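Local coordinates for uncharacterized protein Rv2277c (Mycobacterium tuberculosis, PDB 5VUG), which is an uncharacterized TIM-barrel protein of the glycerophosphodiester phosphodiesterase family that probably hydrolyses phosphodiester bonds, at residues D10-A15 against T121-L126; L29-A34 against G114-D119; A37-M42 against D271-A276; L44-S49 against P107-A112. One frame throughout, in Å; residues are numbered along the deposited sequence.

Interaction 1: D10-A15 against T121-L126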
loop_
_atom_site.group_PDB
_atom_site.type_symbol
_atom_site.label_atom_id
_atom_site.label_comp_id
_atom_site.label_asym_id
_atom_site.label_seq_id
_atom_site.Cartn_x
_atom_site.Cartn_y
_atom_site.Cartn_z
ATOM N N ASP A 10 -10.332 15.366 25.455
ATOM C CA ASP A 10 -9.327 14.322 25.410
ATOM C C ASP A 10 -9.904 13.044 24.802
ATOM O O ASP A 10 -11.085 12.729 24.991
ATOM C CB ASP A 10 -8.846 13.987 26.825
ATOM C CG ASP A 10 -8.154 15.150 27.516
ATOM O OD1 ASP A 10 -7.901 16.194 26.875
ATOM O OD2 ASP A 10 -7.861 15.009 28.723
ATOM N N PRO A 11 -9.094 12.274 24.081
ATOM C CA PRO A 11 -9.544 10.941 23.653
ATOM C C PRO A 11 -9.844 10.063 24.860
ATOM O O PRO A 11 -9.213 10.183 25.912
ATOM C CB PRO A 11 -8.342 10.400 22.864
ATOM C CG PRO A 11 -7.573 11.636 22.448
ATOM C CD PRO A 11 -7.756 12.611 23.570
HETATM N N MSE A 12 -10.830 9.181 24.708
HETATM C CA MSE A 12 -11.078 8.147 25.708
HETATM C C MSE A 12 -9.849 7.268 25.872
HETATM O O MSE A 12 -9.242 6.852 24.877
HETATM C CB MSE A 12 -12.240 7.247 25.279
HETATM C CG MSE A 12 -13.610 7.886 25.372
HETATM SE SE MSE A 12 -14.856 6.839 24.307
HETATM C CE MSE A 12 -14.538 5.080 25.116
ATOM N N ILE A 13 -9.500 6.945 27.115
ATOM C CA ILE A 13 -8.426 5.993 27.386
ATOM C C ILE A 13 -9.039 4.605 27.508
ATOM O O ILE A 13 -9.824 4.346 28.431
ATOM C CB ILE A 13 -7.658 6.359 28.665
ATOM C CG1 ILE A 13 -7.118 7.795 28.586
ATOM C CG2 ILE A 13 -6.539 5.342 28.911
ATOM C CD1 ILE A 13 -6.200 8.052 27.413
ATOM N N VAL A 14 -8.670 3.702 26.600
ATOM C CA VAL A 14 -9.230 2.347 26.572
ATOM C C VAL A 14 -8.128 1.357 26.937
ATOM O O VAL A 14 -7.074 1.334 26.295
ATOM C CB VAL A 14 -9.860 2.016 25.206
ATOM C CG1 VAL A 14 -10.421 0.593 25.196
ATOM C CG2 VAL A 14 -10.958 3.021 24.857
ATOM N N ALA A 15 -8.366 0.537 27.964
ATOM C CA ALA A 15 -7.346 -0.397 28.455
ATOM C C ALA A 15 -7.267 -1.619 27.543
ATOM O O ALA A 15 -8.196 -2.437 27.504
ATOM C CB ALA A 15 -7.646 -0.817 29.890
ATOM N N THR A 121 -17.842 1.513 28.701
ATOM C CA THR A 121 -17.950 0.885 27.398
ATOM C C THR A 121 -16.964 -0.269 27.326
ATOM O O THR A 121 -15.793 -0.127 27.705
ATOM C CB THR A 121 -17.645 1.912 26.308
ATOM O OG1 THR A 121 -18.506 3.050 26.471
ATOM C CG2 THR A 121 -17.864 1.299 24.926
ATOM N N LEU A 122 -17.448 -1.415 26.860
ATOM C CA LEU A 122 -16.635 -2.611 26.671
ATOM C C LEU A 122 -16.438 -2.827 25.178
ATOM O O LEU A 122 -17.403 -2.795 24.406
ATOM C CB LEU A 122 -17.355 -3.829 27.251
ATOM C CG LEU A 122 -17.871 -3.680 28.684
ATOM C CD1 LEU A 122 -18.562 -4.949 29.136
ATOM C CD2 LEU A 122 -16.720 -3.310 29.623
ATOM N N PHE A 123 -15.200 -3.054 24.777
ATOM C CA PHE A 123 -14.872 -3.454 23.417
ATOM C C PHE A 123 -14.445 -4.909 23.488
ATOM O O PHE A 123 -13.478 -5.237 24.181
ATOM C CB PHE A 123 -13.760 -2.567 22.853
ATOM C CG PHE A 123 -14.152 -1.121 22.771
ATOM C CD1 PHE A 123 -14.802 -0.624 21.640
ATOM C CD2 PHE A 123 -13.952 -0.273 23.854
ATOM C CE1 PHE A 123 -15.188 0.710 21.569
ATOM C CE2 PHE A 123 -14.340 1.059 23.794
ATOM C CZ PHE A 123 -14.964 1.553 22.652
ATOM N N LEU A 124 -15.203 -5.781 22.830
ATOM C CA LEU A 124 -15.016 -7.221 22.942
ATOM C C LEU A 124 -14.432 -7.710 21.628
ATOM O O LEU A 124 -15.123 -7.723 20.603
ATOM C CB LEU A 124 -16.352 -7.902 23.223
ATOM C CG LEU A 124 -17.071 -7.395 24.476
ATOM C CD1 LEU A 124 -18.370 -8.182 24.704
ATOM C CD2 LEU A 124 -16.162 -7.463 25.695
ATOM N N ASP A 125 -13.167 -8.112 21.662
ATOM C CA ASP A 125 -12.450 -8.560 20.473
ATOM C C ASP A 125 -12.648 -10.068 20.342
ATOM O O ASP A 125 -12.190 -10.842 21.188
ATOM C CB ASP A 125 -10.968 -8.208 20.585
ATOM C CG ASP A 125 -10.169 -8.613 19.346
ATOM O OD1 ASP A 125 -10.773 -8.816 18.265
ATOM O OD2 ASP A 125 -8.930 -8.739 19.454
ATOM N N LEU A 126 -13.349 -10.479 19.295
ATOM C CA LEU A 126 -13.680 -11.886 19.093
ATOM C C LEU A 126 -12.812 -12.512 18.006
ATOM O O LEU A 126 -12.667 -11.941 16.924
ATOM C CB LEU A 126 -15.157 -12.028 18.718
ATOM C CG LEU A 126 -16.216 -12.145 19.821
ATOM C CD1 LEU A 126 -16.172 -11.010 20.825
ATOM C CD2 LEU A 126 -17.603 -12.271 19.202
#

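Interaction 2: L29-A34 against G114-D119. With CA (calcium ion), chain B.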
loop_
_atom_site.group_PDB
_atom_site.type_symbol
_atom_site.label_atom_id
_atom_site.label_comp_id
_atom_site.label_asym_id
_atom_site.label_seq_id
_atom_site.Cartn_x
_atom_site.Cartn_y
_atom_site.Cartn_z
ATOM N N LEU A 29 -8.218 -9.065 38.043
ATOM C CA LEU A 29 -7.253 -8.183 38.701
ATOM C C LEU A 29 -6.890 -7.007 37.801
ATOM O O LEU A 29 -6.907 -5.847 38.232
ATOM C CB LEU A 29 -5.997 -8.951 39.139
ATOM C CG LEU A 29 -4.926 -8.087 39.832
ATOM C CD1 LEU A 29 -5.461 -7.532 41.135
ATOM C CD2 LEU A 29 -3.626 -8.852 40.085
ATOM N N ALA A 30 -6.594 -7.285 36.527
ATOM C CA ALA A 30 -6.246 -6.208 35.609
ATOM C C ALA A 30 -7.422 -5.265 35.378
ATOM O O ALA A 30 -7.245 -4.040 35.371
ATOM C CB ALA A 30 -5.752 -6.781 34.282
ATOM N N ILE A 31 -8.624 -5.818 35.173
ATOM C CA ILE A 31 -9.813 -4.992 34.950
ATOM C C ILE A 31 -10.034 -4.052 36.125
ATOM O O ILE A 31 -10.263 -2.849 35.945
ATOM C CB ILE A 31 -11.051 -5.876 34.711
ATOM C CG1 ILE A 31 -10.943 -6.628 33.379
ATOM C CG2 ILE A 31 -12.337 -5.013 34.738
ATOM C CD1 ILE A 31 -11.931 -7.783 33.238
ATOM N N THR A 32 -9.987 -4.592 37.349
ATOM C CA THR A 32 -10.247 -3.769 38.528
ATOM C C THR A 32 -9.217 -2.654 38.644
ATOM O O THR A 32 -9.557 -1.501 38.956
ATOM C CB THR A 32 -10.221 -4.646 39.785
ATOM O OG1 THR A 32 -11.271 -5.620 39.712
ATOM C CG2 THR A 32 -10.418 -3.803 41.043
ATOM N N ASN A 33 -7.950 -2.981 38.394
ATOM C CA ASN A 33 -6.909 -1.968 38.476
ATOM C C ASN A 33 -7.048 -0.933 37.372
ATOM O O ASN A 33 -6.774 0.249 37.605
ATOM C CB ASN A 33 -5.532 -2.624 38.471
ATOM C CG ASN A 33 -5.120 -3.107 39.848
ATOM O OD1 ASN A 33 -5.200 -4.292 40.164
ATOM N ND2 ASN A 33 -4.678 -2.184 40.675
ATOM N N ALA A 34 -7.494 -1.350 36.180
ATOM C CA ALA A 34 -7.684 -0.405 35.085
ATOM C C ALA A 34 -8.796 0.592 35.401
ATOM O O ALA A 34 -8.636 1.798 35.168
ATOM C CB ALA A 34 -7.977 -1.160 33.782
ATOM N N GLY A 114 -19.240 -7.938 35.213
ATOM C CA GLY A 114 -19.563 -7.563 36.579
ATOM C C GLY A 114 -18.471 -6.786 37.289
ATOM O O GLY A 114 -18.763 -6.072 38.259
ATOM N N ALA A 115 -17.221 -6.913 36.834
ATOM C CA ALA A 115 -16.099 -6.192 37.420
ATOM C C ALA A 115 -15.940 -4.799 36.837
ATOM O O ALA A 115 -14.972 -4.110 37.172
ATOM C CB ALA A 115 -14.794 -6.972 37.223
ATOM N N THR A 116 -16.860 -4.369 35.971
ATOM C CA THR A 116 -16.773 -3.038 35.409
ATOM C C THR A 116 -17.989 -2.222 35.826
ATOM O O THR A 116 -19.074 -2.777 36.054
ATOM C CB THR A 116 -16.672 -3.055 33.876
ATOM O OG1 THR A 116 -17.823 -3.697 33.320
ATOM C CG2 THR A 116 -15.420 -3.784 33.426
ATOM N N PRO A 117 -17.836 -0.909 35.950
ATOM C CA PRO A 117 -18.951 -0.063 36.393
ATOM C C PRO A 117 -19.979 0.110 35.288
ATOM O O PRO A 117 -19.687 -0.132 34.105
ATOM C CB PRO A 117 -18.265 1.267 36.736
ATOM C CG PRO A 117 -17.028 1.270 35.922
ATOM C CD PRO A 117 -16.576 -0.161 35.840
ATOM N N PRO A 118 -21.202 0.533 35.637
ATOM C CA PRO A 118 -22.301 0.505 34.659
ATOM C C PRO A 118 -22.125 1.475 33.510
ATOM O O PRO A 118 -22.750 1.285 32.456
ATOM C CB PRO A 118 -23.532 0.863 35.503
ATOM C CG PRO A 118 -22.966 1.596 36.697
ATOM C CD PRO A 118 -21.666 0.924 36.979
ATOM N N ASP A 119 -21.294 2.500 33.672
ATOM C CA ASP A 119 -21.047 3.467 32.615
ATOM C C ASP A 119 -19.975 3.020 31.631
ATOM O O ASP A 119 -19.766 3.701 30.625
ATOM C CB ASP A 119 -20.517 4.743 33.251
ATOM C CG ASP A 119 -19.275 4.481 34.061
ATOM O OD1 ASP A 119 -19.403 3.968 35.192
ATOM O OD2 ASP A 119 -18.167 4.721 33.540
HETATM CA CA CA B . -19.357 5.053 28.795
HETATM O O HOH W 1 -13.771 -4.454 39.572
HETATM O O HOH W 2 -18.561 6.399 30.703
HETATM O O HOH W 3 -17.095 4.326 28.781
#

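Interaction 3: A37-M42 against D271-A276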
loop_
_atom_site.group_PDB
_atom_site.type_symbol
_atom_site.label_atom_id
_atom_site.label_comp_id
_atom_site.label_asym_id
_atom_site.label_seq_id
_atom_site.Cartn_x
_atom_site.Cartn_y
_atom_site.Cartn_z
ATOM N N ALA A 37 -7.473 3.103 37.692
ATOM C CA ALA A 37 -6.582 4.028 37.003
ATOM C C ALA A 37 -7.320 5.028 36.123
ATOM O O ALA A 37 -6.670 5.811 35.423
ATOM C CB ALA A 37 -5.537 3.267 36.173
ATOM N N GLY A 38 -8.649 5.017 36.123
ATOM C CA GLY A 38 -9.406 6.059 35.462
ATOM C C GLY A 38 -9.702 5.848 33.997
ATOM O O GLY A 38 -10.063 6.816 33.316
ATOM N N VAL A 39 -9.585 4.622 33.485
ATOM C CA VAL A 39 -9.848 4.416 32.059
ATOM C C VAL A 39 -11.318 4.686 31.738
ATOM O O VAL A 39 -12.209 4.603 32.595
ATOM C CB VAL A 39 -9.415 3.021 31.581
ATOM C CG1 VAL A 39 -7.953 2.768 31.950
ATOM C CG2 VAL A 39 -10.360 1.946 32.125
ATOM N N ASP A 40 -11.567 5.018 30.468
ATOM C CA ASP A 40 -12.898 5.309 29.949
ATOM C C ASP A 40 -13.502 4.149 29.172
ATOM O O ASP A 40 -14.679 4.213 28.796
ATOM C CB ASP A 40 -12.821 6.518 29.008
ATOM C CG ASP A 40 -12.167 7.716 29.660
ATOM O OD1 ASP A 40 -12.779 8.285 30.589
ATOM O OD2 ASP A 40 -11.031 8.064 29.269
ATOM N N GLY A 41 -12.729 3.116 28.888
ATOM C CA GLY A 41 -13.246 1.967 28.171
ATOM C C GLY A 41 -12.365 0.779 28.466
ATOM O O GLY A 41 -11.213 0.934 28.890
HETATM N N MSE A 42 -12.920 -0.411 28.236
HETATM C CA MSE A 42 -12.277 -1.674 28.580
HETATM C C MSE A 42 -12.283 -2.585 27.349
HETATM O O MSE A 42 -13.348 -2.971 26.857
HETATM C CB MSE A 42 -13.031 -2.330 29.748
HETATM C CG MSE A 42 -12.327 -3.511 30.406
HETATM SE SE MSE A 42 -10.733 -2.952 31.406
HETATM C CE MSE A 42 -11.553 -1.778 32.727
ATOM N N ASP A 271 -1.705 -0.040 26.373
ATOM C CA ASP A 271 -1.287 -1.193 27.163
ATOM C C ASP A 271 -1.086 -0.853 28.631
ATOM O O ASP A 271 -1.128 -1.757 29.474
ATOM C CB ASP A 271 0.020 -1.786 26.628
ATOM C CG ASP A 271 -0.155 -2.518 25.305
ATOM O OD1 ASP A 271 -1.258 -2.481 24.731
ATOM O OD2 ASP A 271 0.821 -3.152 24.846
ATOM N N SER A 272 -0.848 0.414 28.963
ATOM C CA SER A 272 -0.591 0.807 30.348
ATOM C C SER A 272 -1.516 1.937 30.767
ATOM O O SER A 272 -1.181 3.119 30.602
ATOM C CB SER A 272 0.865 1.221 30.548
ATOM O OG SER A 272 1.086 1.631 31.885
ATOM N N PRO A 273 -2.673 1.610 31.336
ATOM C CA PRO A 273 -3.504 2.646 31.965
ATOM C C PRO A 273 -2.747 3.499 32.969
ATOM O O PRO A 273 -3.033 4.695 33.091
ATOM C CB PRO A 273 -4.611 1.819 32.628
ATOM C CG PRO A 273 -4.774 0.651 31.681
ATOM C CD PRO A 273 -3.365 0.309 31.260
ATOM N N LEU A 274 -1.769 2.926 33.681
ATOM C CA LEU A 274 -1.007 3.723 34.637
ATOM C C LEU A 274 -0.175 4.794 33.938
ATOM O O LEU A 274 -0.141 5.951 34.383
ATOM C CB LEU A 274 -0.139 2.814 35.515
ATOM C CG LEU A 274 -0.922 2.044 36.583
ATOM C CD1 LEU A 274 -0.083 0.923 37.202
ATOM C CD2 LEU A 274 -1.425 3.007 37.664
ATOM N N ALA A 275 0.502 4.435 32.840
ATOM C CA ALA A 275 1.241 5.438 32.077
ATOM C C ALA A 275 0.300 6.473 31.479
ATOM O O ALA A 275 0.618 7.668 31.446
ATOM C CB ALA A 275 2.054 4.764 30.973
ATOM N N ALA A 276 -0.876 6.030 31.020
ATOM C CA ALA A 276 -1.818 6.933 30.364
ATOM C C ALA A 276 -2.378 7.970 31.329
ATOM O O ALA A 276 -2.710 9.083 30.904
ATOM C CB ALA A 276 -2.947 6.140 29.700
HETATM O O HOH W 4 -5.717 5.652 32.796
#

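Interaction 4: L44-S49 against P107-A112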
loop_
_atom_site.group_PDB
_atom_site.type_symbol
_atom_site.label_atom_id
_atom_site.label_comp_id
_atom_site.label_asym_id
_atom_site.label_seq_id
_atom_site.Cartn_x
_atom_site.Cartn_y
_atom_site.Cartn_z
ATOM N N LEU A 44 -11.385 -6.181 25.812
ATOM C CA LEU A 44 -11.205 -7.529 26.338
ATOM C C LEU A 44 -11.246 -8.525 25.187
ATOM O O LEU A 44 -12.038 -8.361 24.250
ATOM C CB LEU A 44 -12.334 -7.854 27.325
ATOM C CG LEU A 44 -12.516 -6.892 28.509
ATOM C CD1 LEU A 44 -13.787 -7.205 29.277
ATOM C CD2 LEU A 44 -11.278 -6.915 29.429
ATOM N N THR A 45 -10.421 -9.573 25.253
ATOM C CA THR A 45 -10.380 -10.575 24.190
ATOM C C THR A 45 -11.179 -11.791 24.641
ATOM O O THR A 45 -10.943 -12.308 25.735
ATOM C CB THR A 45 -8.949 -11.020 23.872
ATOM O OG1 THR A 45 -8.041 -9.924 24.016
ATOM C CG2 THR A 45 -8.896 -11.554 22.449
ATOM N N VAL A 46 -12.104 -12.257 23.799
ATOM C CA VAL A 46 -13.102 -13.248 24.202
ATOM C C VAL A 46 -12.970 -14.512 23.352
ATOM O O VAL A 46 -12.871 -14.440 22.120
ATOM C CB VAL A 46 -14.531 -12.680 24.127
ATOM C CG1 VAL A 46 -15.508 -13.634 24.802
ATOM C CG2 VAL A 46 -14.583 -11.283 24.766
ATOM N N GLN A 47 -12.951 -15.666 24.022
ATOM C CA GLN A 47 -13.035 -16.988 23.400
ATOM C C GLN A 47 -14.101 -17.782 24.150
ATOM O O GLN A 47 -14.693 -17.290 25.112
ATOM C CB GLN A 47 -11.659 -17.682 23.347
ATOM C CG GLN A 47 -10.632 -16.898 22.516
ATOM C CD GLN A 47 -9.356 -17.682 22.269
ATOM O OE1 GLN A 47 -9.397 -18.788 21.724
ATOM N NE2 GLN A 47 -8.218 -17.116 22.660
ATOM N N VAL A 48 -14.403 -18.996 23.702
ATOM C CA VAL A 48 -15.480 -19.774 24.306
ATOM C C VAL A 48 -14.976 -21.151 24.738
ATOM O O VAL A 48 -14.205 -21.807 24.025
ATOM C CB VAL A 48 -16.733 -19.850 23.396
ATOM C CG1 VAL A 48 -16.447 -20.590 22.075
ATOM C CG2 VAL A 48 -17.899 -20.487 24.136
ATOM N N SER A 49 -15.401 -21.576 25.924
ATOM C CA SER A 49 -15.051 -22.888 26.446
ATOM C C SER A 49 -15.714 -23.997 25.623
ATOM O O SER A 49 -16.638 -23.764 24.830
ATOM C CB SER A 49 -15.531 -23.007 27.891
ATOM O OG SER A 49 -16.951 -23.084 27.938
ATOM N N PRO A 107 -10.968 -15.470 33.723
ATOM C CA PRO A 107 -12.344 -15.142 34.119
ATOM C C PRO A 107 -13.351 -15.404 33.009
ATOM O O PRO A 107 -13.000 -15.401 31.824
ATOM C CB PRO A 107 -12.253 -13.638 34.386
ATOM C CG PRO A 107 -11.255 -13.165 33.297
ATOM C CD PRO A 107 -10.275 -14.314 33.109
ATOM N N THR A 108 -14.614 -15.594 33.369
ATOM C CA THR A 108 -15.640 -15.612 32.342
ATOM C C THR A 108 -15.915 -14.182 31.883
ATOM O O THR A 108 -15.627 -13.208 32.592
ATOM C CB THR A 108 -16.949 -16.206 32.872
ATOM O OG1 THR A 108 -17.461 -15.395 33.947
ATOM C CG2 THR A 108 -16.756 -17.648 33.340
ATOM N N LEU A 109 -16.474 -14.061 30.672
ATOM C CA LEU A 109 -16.927 -12.751 30.212
ATOM C C LEU A 109 -17.933 -12.164 31.190
ATOM O O LEU A 109 -17.906 -10.961 31.479
ATOM C CB LEU A 109 -17.531 -12.864 28.813
ATOM C CG LEU A 109 -18.188 -11.587 28.266
ATOM C CD1 LEU A 109 -17.180 -10.454 28.102
ATOM C CD2 LEU A 109 -18.868 -11.900 26.941
ATOM N N GLU A 110 -18.814 -13.011 31.729
ATOM C CA GLU A 110 -19.824 -12.548 32.675
ATOM C C GLU A 110 -19.179 -11.959 33.929
ATOM O O GLU A 110 -19.597 -10.894 34.413
ATOM C CB GLU A 110 -20.776 -13.706 33.002
ATOM C CG GLU A 110 -21.961 -13.340 33.869
ATOM C CD GLU A 110 -23.192 -14.214 33.612
ATOM O OE1 GLU A 110 -24.216 -13.983 34.279
ATOM O OE2 GLU A 110 -23.151 -15.115 32.740
ATOM N N GLN A 111 -18.144 -12.623 34.460
ATOM C CA GLN A 111 -17.414 -12.069 35.599
ATOM C C GLN A 111 -16.761 -10.743 35.240
ATOM O O GLN A 111 -16.754 -9.808 36.048
ATOM C CB GLN A 111 -16.328 -13.042 36.066
ATOM C CG GLN A 111 -16.809 -14.206 36.914
ATOM C CD GLN A 111 -15.728 -15.248 37.152
ATOM O OE1 GLN A 111 -14.973 -15.604 36.246
ATOM N NE2 GLN A 111 -15.651 -15.746 38.382
ATOM N N ALA A 112 -16.159 -10.668 34.051
ATOM C CA ALA A 112 -15.512 -9.438 33.606
ATOM C C ALA A 112 -16.505 -8.288 33.516
ATOM O O ALA A 112 -16.209 -7.166 33.949
ATOM C CB ALA A 112 -14.867 -9.674 32.243
#

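Interaction 1: D10-A15 against T121-L126
Phe123 gives up the most surface here, and its ring receives two apolar side chains from 10-15: Val14 and the selenomethionine Met12. The closest approach is Val14 CG1 to Phe123 CD2 at 3.9 Å. The second valine methyl follows, with CG2 at 4.1 Å from Phe123 CE2, so both branches bear on the same side of the ring while the two side chains cross at about a right angle. The valine spreads this way because CG1 stands anti to its backbone N (chi1 179°) and CG2 anti to the carbonyl carbon. Met12 behaves differently. Its long, flexible chain carries the terminal methyl to the ring's edge, near the ring plane, where CE lies 4.2 Å from Phe123 CE2. Compact branches thus suit the deeper position of Val14, and reach suits Met12, while the broad flat ring of Phe123 takes one obliquely and the other at its edge. Val14 CA and Phe123 CA are 8.7 Å apart, too far for paired neighbours, and strand 41-48 runs between the two strands. Its Trp43 touches both Val14 and Phe123 inside the barrel, Trp201 meets the Phe123 ring edge-to-face, and strands 267-270 and 151-154 continue the wall beyond 12-16 and 121-125.

Interaction 2: L29-A34 against G114-D119
Ile31 on helix 28-36 pushes one methyl, CG2, against Ala115 and Thr116 in the loop from helix 109-114 to strand 121-125. This is the tight part. Ile31 CG2 comes within 3.6 Å of Thr116 CG2, methyl against methyl, and lies 3.7 Å from Ala115 O and 4.0 Å from Ala115 CB. A chi1 of -68° sets CG1 beside the backbone N and CG2 opposite that N, facing the loop. The methyl on isoleucine's beta carbon reaches the loop directly, and the small alanine lets the helix come close. Thr116 offers its methyl here because its hydroxyl is used by Ile113 O and Arg150 NH1. At the next residue, on the helix's exposed side, the contact loosens and water enters. Thr32 meets the loop through a water, 2.8 Å from Thr32 OG1 and donating to Ala115 O at 2.7 Å, so this carbonyl joins the dry and wet sides; the hydroxyl also bonds Val28 O. Further along the loop, Asp119 O binds a calcium ion at 2.3 Å. Helix 28-36 joins the neighbouring parallel strands 12-16 and 41-48, a beta-alpha-beta crossover, and its packing on an alpha-to-beta loop belongs to the outer layer of a TIM barrel.

Interaction 3: A37-M42 against D271-A276
Val39 and Pro273 meet at a slant, the valine's CG1 methyl coming up to the CB-CG edge of the proline ring, 3.5 Å from Pro273 CB and 3.8 Å from Pro273 CG. That methyl is anti to the valine's own carbonyl carbon (chi1 -54°). Ala37 adds its CB to the same ring carbon, 3.9 Å from Pro273 CB, so the proline is touched by both residues. Leu274 points its CB away, yet its end bends back to put CD2 at the margin of Ala37. Beside this apolar patch a water bridges the two backbones, donating to Ala37 O at 2.8 Å and to Pro273 O at 2.9 Å. Proline suits the first turn of helix 273-277, where a backbone N-H is not needed by the helix. Ser272, the N-cap, accepts from Ala275 N through OG (3.0 Å, 163°), while Asp22 bonds Ser272 OG and Leu274 N. Across the contact, Gly38 ends helix 28-36 in a Schellman motif; at its phi of 88° a CB would jam against Ala37 O, which calls for glycine. A helix C-terminus thus abuts a helix N-terminus where the first and last strands, 12-16 and 267-270, pair: the closing seam of the TIM barrel.

Interaction 4: L44-S49 against P107-A112
Two separate pairs carry the whole contact, Leu44 with Ala112 and Val46 with Leu109, and the residues pair in reverse order because strand 41-48 and helix 109-114 run in opposite directions. Alternate strand residues thereby meet helix residues one turn apart. The backbones are closer at one end: Val46 CA and Leu109 CA are 7.1 Å apart, against 8.7 Å for Leu44 CA and Ala112 CA. At the wider end the longer leucine spans the distance to an alanine, with Leu44 CD1 4.0 Å from Ala112 CB. It leaves the strand with CG beside the backbone N (chi1 -56°) and an extended end. At the closer end the helix supplies the long side chain and the strand the short one, Val46 CG2 meeting Leu109 CD1 at 4.3 Å. All four residues are buried and apolar, as befits the interface between a barrel strand and its outer helix.

The start of that helix is fixed by a capping box. Gln111 N donates to Thr108 OG1 at 2.9 Å (160°), and Thr108 N returns a bond of 2.9 Å to a lone pair of Gln111 OE1, in the carbonyl plane. Threonine and glutamine suit these places because each supplies an acceptor for a backbone N-H at the helix start. Around the contact, Pro54 and Leu56 of strand 54-56 touch both partners, helix 134-145 covers Val46 with Val138, and strand 121-125 pairs with 41-48 through backbone bonds of Leu44 with Phe123 and Asp125 and of Val46 with Asp125.

In the fold
Strand 41-48 ties the set together: interactions 3 and 4 use successive parts of it, their centres about 19 Å apart, and interaction 1 joins the strands flanking it. Interactions 1 and 3 are closest, centres about 9 Å apart, with Phe123 N 2.8 Å from Met42 O. Ile31 links interaction 2 to interaction 4, its CD1 lying 3.6 Å from Ala112 CB, while Ala34 CB is 3.8 Å from the Met42 CE methyl of interaction 3. Calcium sits at the N-terminal ends of the strands, about 6 Å from the Met12 side chain, whereas TIM-barrel active sites lie at the C-terminal ends. A bound glycerol is about 9 Å from the Phe123 side chain.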